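Local coordinates for protein pectate lyase 47 (Bacillus sp. TS-47, PDB 1VBL) that probably cleaves pectate by beta-elimination, acting as a calcium-binding, thermostable pectate lyase of polysaccharide lyase family 1, at residues P400-P403 with A404-A408; R366-L370 with V371-N375; V128-G131 with S132-I136. All blocks are in the same frame, centred on the assembly; numbering follows the deposited sequence.

Contact 1: residues P400-P403 with A404-A408; sequences PSVP and ALVKA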
loop_
_atom_site.group_PDB
_atom_site.type_symbol
_atom_site.label_atom_id
_atom_site.label_comp_id
_atom_site.label_asym_id
_atom_site.label_seq_id
_atom_site.Cartn_x
_atom_site.Cartn_y
_atom_site.Cartn_z
ATOM N N PRO A 400 14.633 17.714 11.517
ATOM C CA PRO A 400 15.995 17.250 11.226
ATOM C C PRO A 400 16.400 15.907 11.846
ATOM O O PRO A 400 17.362 15.282 11.403
ATOM C CB PRO A 400 16.876 18.424 11.675
ATOM C CG PRO A 400 16.029 19.167 12.656
ATOM C CD PRO A 400 14.633 19.060 12.115
ATOM N N SER A 401 15.654 15.449 12.845
ATOM C CA SER A 401 15.952 14.168 13.489
ATOM C C SER A 401 15.297 12.981 12.769
ATOM O O SER A 401 15.639 11.821 13.023
ATOM C CB SER A 401 15.466 14.190 14.941
ATOM O OG SER A 401 16.084 15.236 15.668
ATOM N N VAL A 402 14.365 13.274 11.865
ATOM C CA VAL A 402 13.634 12.229 11.150
ATOM C C VAL A 402 14.441 11.207 10.339
ATOM O O VAL A 402 14.250 10.008 10.505
ATOM C CB VAL A 402 12.538 12.857 10.247
ATOM C CG1 VAL A 402 11.916 11.795 9.336
ATOM C CG2 VAL A 402 11.453 13.484 11.128
ATOM N N PRO A 403 15.353 11.660 9.461
ATOM C CA PRO A 403 16.135 10.701 8.667
ATOM C C PRO A 403 16.866 9.629 9.479
ATOM O O PRO A 403 16.729 8.434 9.212
ATOM C CB PRO A 403 17.105 11.598 7.900
ATOM C CG PRO A 403 16.305 12.860 7.708
ATOM C CD PRO A 403 15.683 13.045 9.080
ATOM N N ALA A 404 17.649 10.058 10.461
ATOM C CA ALA A 404 18.404 9.119 11.284
ATOM C C ALA A 404 17.476 8.139 11.998
ATOM O O ALA A 404 17.722 6.934 12.014
ATOM C CB ALA A 404 19.249 9.882 12.302
ATOM N N LEU A 405 16.405 8.663 12.582
ATOM C CA LEU A 405 15.445 7.839 13.301
ATOM C C LEU A 405 14.742 6.811 12.412
ATOM O O LEU A 405 14.707 5.619 12.729
ATOM C CB LEU A 405 14.390 8.729 13.965
ATOM C CG LEU A 405 13.307 7.970 14.730
ATOM C CD1 LEU A 405 13.950 7.196 15.876
ATOM C CD2 LEU A 405 12.266 8.944 15.258
ATOM N N VAL A 406 14.181 7.278 11.303
ATOM C CA VAL A 406 13.463 6.402 10.385
ATOM C C VAL A 406 14.386 5.371 9.744
ATOM O O VAL A 406 14.034 4.198 9.643
ATOM C CB VAL A 406 12.747 7.226 9.287
ATOM C CG1 VAL A 406 12.106 6.298 8.257
ATOM C CG2 VAL A 406 11.675 8.107 9.924
ATOM N N LYS A 407 15.573 5.793 9.319
ATOM C CA LYS A 407 16.498 4.848 8.704
ATOM C C LYS A 407 16.890 3.746 9.686
ATOM O O LYS A 407 17.079 2.590 9.300
ATOM C CB LYS A 407 17.746 5.578 8.192
ATOM C CG LYS A 407 17.470 6.420 6.951
ATOM C CD LYS A 407 18.740 6.947 6.300
ATOM C CE LYS A 407 19.354 8.082 7.092
ATOM N NZ LYS A 407 20.430 8.756 6.314
ATOM N N ALA A 408 16.977 4.099 10.961
ATOM C CA ALA A 408 17.366 3.140 11.986
ATOM C C ALA A 408 16.262 2.222 12.499
ATOM O O ALA A 408 16.522 1.053 12.792
ATOM C CB ALA A 408 18.000 3.879 13.166
HETATM O O HOH W 1 18.539 12.771 11.131
#

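Contact 2: residues R366-L370 with V371-N375; sequences RYIDL and VASYN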
loop_
_atom_site.group_PDB
_atom_site.type_symbol
_atom_site.label_atom_id
_atom_site.label_comp_id
_atom_site.label_asym_id
_atom_site.label_seq_id
_atom_site.Cartn_x
_atom_site.Cartn_y
_atom_site.Cartn_z
ATOM N N ARG A 366 16.987 22.758 3.378
ATOM C CA ARG A 366 16.269 23.789 4.117
ATOM C C ARG A 366 14.795 23.494 4.297
ATOM O O ARG A 366 14.244 22.610 3.648
ATOM C CB ARG A 366 16.398 25.140 3.409
ATOM C CG ARG A 366 15.541 25.284 2.154
ATOM C CD ARG A 366 16.042 24.422 1.010
ATOM N NE ARG A 366 15.365 24.746 -0.244
ATOM C CZ ARG A 366 15.736 24.293 -1.436
ATOM N NH1 ARG A 366 16.787 23.490 -1.546
ATOM N NH2 ARG A 366 15.061 24.648 -2.523
ATOM N N TYR A 367 14.166 24.244 5.196
ATOM C CA TYR A 367 12.738 24.108 5.421
ATOM C C TYR A 367 12.085 24.723 4.199
ATOM O O TYR A 367 12.598 25.693 3.631
ATOM C CB TYR A 367 12.298 24.872 6.670
ATOM C CG TYR A 367 12.561 24.128 7.955
ATOM C CD1 TYR A 367 13.692 24.395 8.723
ATOM C CD2 TYR A 367 11.688 23.132 8.387
ATOM C CE1 TYR A 367 13.948 23.680 9.900
ATOM C CE2 TYR A 367 11.930 22.415 9.553
ATOM C CZ TYR A 367 13.060 22.693 10.305
ATOM O OH TYR A 367 13.293 21.976 11.456
ATOM N N ILE A 368 10.952 24.171 3.792
ATOM C CA ILE A 368 10.266 24.684 2.621
ATOM C C ILE A 368 8.760 24.547 2.763
ATOM O O ILE A 368 8.264 23.645 3.444
ATOM C CB ILE A 368 10.732 23.932 1.352
ATOM C CG1 ILE A 368 10.058 24.515 0.107
ATOM C CG2 ILE A 368 10.415 22.443 1.484
ATOM C CD1 ILE A 368 10.579 23.918 -1.191
ATOM N N ASP A 369 8.038 25.470 2.138
ATOM C CA ASP A 369 6.581 25.448 2.151
ATOM C C ASP A 369 6.198 24.759 0.842
ATOM O O ASP A 369 6.153 25.398 -0.212
ATOM C CB ASP A 369 6.031 26.878 2.165
ATOM C CG ASP A 369 4.522 26.922 2.310
ATOM O OD1 ASP A 369 3.854 25.946 1.914
ATOM O OD2 ASP A 369 3.999 27.942 2.808
ATOM N N LEU A 370 5.944 23.457 0.901
ATOM C CA LEU A 370 5.597 22.711 -0.301
ATOM C C LEU A 370 4.285 23.151 -0.935
ATOM O O LEU A 370 4.135 23.085 -2.153
ATOM C CB LEU A 370 5.566 21.205 -0.010
ATOM C CG LEU A 370 6.933 20.557 0.250
ATOM C CD1 LEU A 370 6.770 19.053 0.379
ATOM C CD2 LEU A 370 7.895 20.884 -0.893
ATOM N N VAL A 371 3.331 23.591 -0.121
ATOM C CA VAL A 371 2.060 24.047 -0.671
ATOM C C VAL A 371 2.311 25.303 -1.501
ATOM O O VAL A 371 1.813 25.426 -2.619
ATOM C CB VAL A 371 1.028 24.370 0.437
ATOM C CG1 VAL A 371 -0.195 25.031 -0.174
ATOM C CG2 VAL A 371 0.615 23.091 1.156
ATOM N N ALA A 372 3.087 26.231 -0.950
ATOM C CA ALA A 372 3.410 27.468 -1.656
ATOM C C ALA A 372 4.210 27.127 -2.910
ATOM O O ALA A 372 3.984 27.693 -3.981
ATOM C CB ALA A 372 4.223 28.395 -0.754
ATOM N N SER A 373 5.143 26.192 -2.772
ATOM C CA SER A 373 5.965 25.778 -3.899
ATOM C C SER A 373 5.076 25.240 -5.018
ATOM O O SER A 373 5.262 25.568 -6.191
ATOM C CB SER A 373 6.963 24.706 -3.457
ATOM O OG SER A 373 7.725 24.249 -4.555
ATOM N N TYR A 374 4.106 24.412 -4.649
ATOM C CA TYR A 374 3.184 23.845 -5.621
ATOM C C TYR A 374 2.377 24.951 -6.309
ATOM O O TYR A 374 2.296 24.999 -7.534
ATOM C CB TYR A 374 2.218 22.870 -4.934
ATOM C CG TYR A 374 1.026 22.520 -5.792
ATOM C CD1 TYR A 374 1.101 21.517 -6.757
ATOM C CD2 TYR A 374 -0.158 23.248 -5.690
ATOM C CE1 TYR A 374 0.025 21.254 -7.604
ATOM C CE2 TYR A 374 -1.232 22.996 -6.531
ATOM C CZ TYR A 374 -1.133 21.999 -7.485
ATOM O OH TYR A 374 -2.191 21.765 -8.331
ATOM N N ASN A 375 1.784 25.832 -5.508
ATOM C CA ASN A 375 0.964 26.922 -6.035
ATOM C C ASN A 375 1.660 27.849 -7.025
ATOM O O ASN A 375 1.058 28.269 -8.013
ATOM C CB ASN A 375 0.395 27.768 -4.891
ATOM C CG ASN A 375 -0.685 27.048 -4.110
ATOM O OD1 ASN A 375 -1.371 26.171 -4.639
ATOM N ND2 ASN A 375 -0.860 27.432 -2.851
#

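Contact 3: residues V128-G131 with S132-I136; sequences VYVG and SNTSI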
loop_
_atom_site.group_PDB
_atom_site.type_symbol
_atom_site.label_atom_id
_atom_site.label_comp_id
_atom_site.label_asym_id
_atom_site.label_seq_id
_atom_site.Cartn_x
_atom_site.Cartn_y
_atom_site.Cartn_z
ATOM N N VAL A 128 -4.993 -13.630 0.545
ATOM C CA VAL A 128 -5.422 -14.253 1.793
ATOM C C VAL A 128 -6.312 -13.349 2.640
ATOM O O VAL A 128 -5.913 -12.244 3.015
ATOM C CB VAL A 128 -4.182 -14.666 2.632
ATOM C CG1 VAL A 128 -4.608 -15.335 3.925
ATOM C CG2 VAL A 128 -3.296 -15.601 1.817
ATOM N N TYR A 129 -7.517 -13.826 2.942
ATOM C CA TYR A 129 -8.454 -13.065 3.765
ATOM C C TYR A 129 -8.038 -13.101 5.232
ATOM O O TYR A 129 -7.588 -14.136 5.734
ATOM C CB TYR A 129 -9.866 -13.642 3.643
ATOM C CG TYR A 129 -10.602 -13.225 2.396
ATOM C CD1 TYR A 129 -11.164 -11.952 2.286
ATOM C CD2 TYR A 129 -10.743 -14.102 1.323
ATOM C CE1 TYR A 129 -11.851 -11.567 1.138
ATOM C CE2 TYR A 129 -11.423 -13.728 0.172
ATOM C CZ TYR A 129 -11.973 -12.460 0.086
ATOM O OH TYR A 129 -12.636 -12.089 -1.058
ATOM N N VAL A 130 -8.199 -11.971 5.915
ATOM C CA VAL A 130 -7.860 -11.873 7.331
ATOM C C VAL A 130 -9.122 -11.497 8.101
ATOM O O VAL A 130 -9.789 -10.514 7.773
ATOM C CB VAL A 130 -6.773 -10.795 7.590
ATOM C CG1 VAL A 130 -6.417 -10.757 9.078
ATOM C CG2 VAL A 130 -5.531 -11.097 6.764
ATOM N N GLY A 131 -9.456 -12.288 9.115
ATOM C CA GLY A 131 -10.642 -12.009 9.906
ATOM C C GLY A 131 -10.389 -10.961 10.977
ATOM O O GLY A 131 -9.252 -10.531 11.179
ATOM N N SER A 132 -11.448 -10.550 11.667
ATOM C CA SER A 132 -11.334 -9.552 12.728
ATOM C C SER A 132 -10.553 -10.093 13.924
ATOM O O SER A 132 -10.453 -11.306 14.115
ATOM C CB SER A 132 -12.728 -9.113 13.191
ATOM O OG SER A 132 -13.431 -8.461 12.148
ATOM N N ASN A 133 -10.005 -9.182 14.724
ATOM C CA ASN A 133 -9.238 -9.544 15.914
ATOM C C ASN A 133 -8.090 -10.486 15.579
ATOM O O ASN A 133 -7.941 -11.558 16.177
ATOM C CB ASN A 133 -10.165 -10.187 16.945
ATOM C CG ASN A 133 -11.418 -9.376 17.167
ATOM O OD1 ASN A 133 -11.352 -8.170 17.407
ATOM N ND2 ASN A 133 -12.573 -10.027 17.082
ATOM N N THR A 134 -7.267 -10.068 14.628
ATOM C CA THR A 134 -6.145 -10.877 14.199
ATOM C C THR A 134 -4.839 -10.099 14.252
ATOM O O THR A 134 -4.795 -8.912 13.931
ATOM C CB THR A 134 -6.338 -11.365 12.741
ATOM O OG1 THR A 134 -7.610 -12.013 12.612
ATOM C CG2 THR A 134 -5.228 -12.344 12.352
ATOM N N SER A 135 -3.784 -10.776 14.684
ATOM C CA SER A 135 -2.456 -10.188 14.717
ATOM C C SER A 135 -1.577 -11.139 13.918
ATOM O O SER A 135 -1.444 -12.310 14.271
ATOM C CB SER A 135 -1.915 -10.072 16.150
ATOM O OG SER A 135 -2.509 -8.990 16.851
ATOM N N ILE A 136 -1.018 -10.647 12.819
ATOM C CA ILE A 136 -0.121 -11.448 11.997
ATOM C C ILE A 136 1.231 -10.795 12.225
ATOM O O ILE A 136 1.457 -9.641 11.839
ATOM C CB ILE A 136 -0.518 -11.402 10.506
ATOM C CG1 ILE A 136 -1.953 -11.920 10.347
ATOM C CG2 ILE A 136 0.443 -12.259 9.685
ATOM C CD1 ILE A 136 -2.463 -11.958 8.916
#

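Contact 1: residues P400-P403 with A404-A408
K407 lies back against the carbonyl of P403, one turn earlier in helix 402-409. Its CB is 3.2 Å from P403 O, and CG comes slightly closer, 3.1 Å from P403 O. CD swings wider, then the bend at the third torsion (chi3 -74°) brings CE back to 3.4 Å from P403 O, with P403 CB at the edge of contact. Near-extended at its last torsion, the chain then carries NZ beyond P403 CB. The aliphatic stem lies alongside an oxygen that already accepts the backbone bond from K407 N (2.9 Å). V402 and V406 run alongside each other on the same flank of the helix, with V402 CG1 3.7 Å from V406 CG2; V406 N gives a nearly straight bond to V402 O. This is the i to i+4 pattern of an alpha-helix near its beginning, where P403, with no N-H to give, costs no helical bond. A water there accepts from A404 N (2.9 Å) and donates to P400 O (2.8 Å). The helix lies across the strands of the beta-helix: V402 touches N298 and P403 Y300 on strand 293-303, V406 and K407 both touch Y300 and Y278, and L405 reaches H276 on strand 272-280.

Contact 2: residues R366-L370 with V371-N375
D369 turns its carboxylate onto A372 as the N-cap of helix 370-377, the short helix that follows strand 364-367 near the C-terminal end of the parallel beta-helix. The acid folds over the first turn because chi1 (-175°) puts CG beside its own carbonyl carbon. OD1 accepts from A372 N at 3.0 Å in a nearly straight bond, although the donor comes from above the carboxylate plane (68° out of it). On that same face the methyl of the capping partner sits almost squarely over the middle of the flat group, A372 CB lying 3.4 Å from D369 CG. OD1 has a second partner, a salt bridge to K384, whose charge probably eases the closeness of D369 OD1 to E354 OE1. Both E354 oxygens are used on the same helix start, bonding L370 N and V371 N, so three successive backbone N-H groups of the first turn find carboxylate acceptors. Were D369 replaced by an alanine, A372 N would probably lose its side-chain cap and K384 its salt bridge to this acid. I368 extends until CD1 comes 4.3 Å from S373 CB, and both residues pack on P338. L370 points away from the helix turn that follows and rests on I342 and T357. Y374 also leads away, packing on V344 and giving its OH a partner in L380 O. At its base, Y374 CB sits 3.4 Å from L370 O, the same oxygen that accepts from Y374 N at 2.8 Å.

Contact 3: residues V128-G131 with S132-I136
T134 OG1 donates to G131 O at 2.6 Å, the short bond that closes the turn between strands 127-129 and 134-138. The hydroxyl stands above the carbonyl plane, 60° out of it, and meets the C=O at an angle of 118°, so it comes over the group and not from its end. T134 CB is itself 3.4 Å from G131 O, and chi1 (-53°), setting OG1 beside the backbone N, turns the hydroxyl onto that oxygen. K59 also bonds OG1, so two groups grip this buried oxygen. The same torsion sets T134 CG2 against V130, and the two side chains cross obliquely, V130 CG1 lying 3.7 Å from T134 CB and 3.8 Å from T134 CG2. The other branch of V130 meets I136 tip to tip, with V130 CG2 3.8 Å from I136 CD1. V130 CG1 thus faces mainly T134 and CG2 I136, two residues that point to the same side of their strand. V130 lies about 12 Å, side chain to side chain, from the calcium ligand D190. N133 takes a left-handed helical backbone conformation, and its side-chain OD1 accepts from N157 ND2 one coil on, while its ND2 bonds S56 O. An asparagine at such a turn, bonded to one in the next coil, is characteristic of the pectate lyase parallel beta-helix. S132 OG is likewise bonded to D156 N. On the apolar side, V130 and I136 both pack on F150 of strand 149-153, while V158 and I160 of strand 156-161 cover V130 and I136 respectively.

Along the chain contact 3 comes first, then contact 2, then contact 1. Contact 3 belongs to an early coil of the beta-helix and contact 2 follows strand 364-367 near its far end; their centres are 40 Å apart, on opposite sides of the centre of the chain. Contact 1, in the late helix 402-409, runs back across strands 272-280 and 293-303, with its centre 21 Å from that of contact 2 and 31 Å from that of contact 3. Contacts 1 and 2 touch where P400 CD packs 3.3 Å from Y367 OH. The three thus mark a turn within the solenoid, a helix at its end and a helix along its flank.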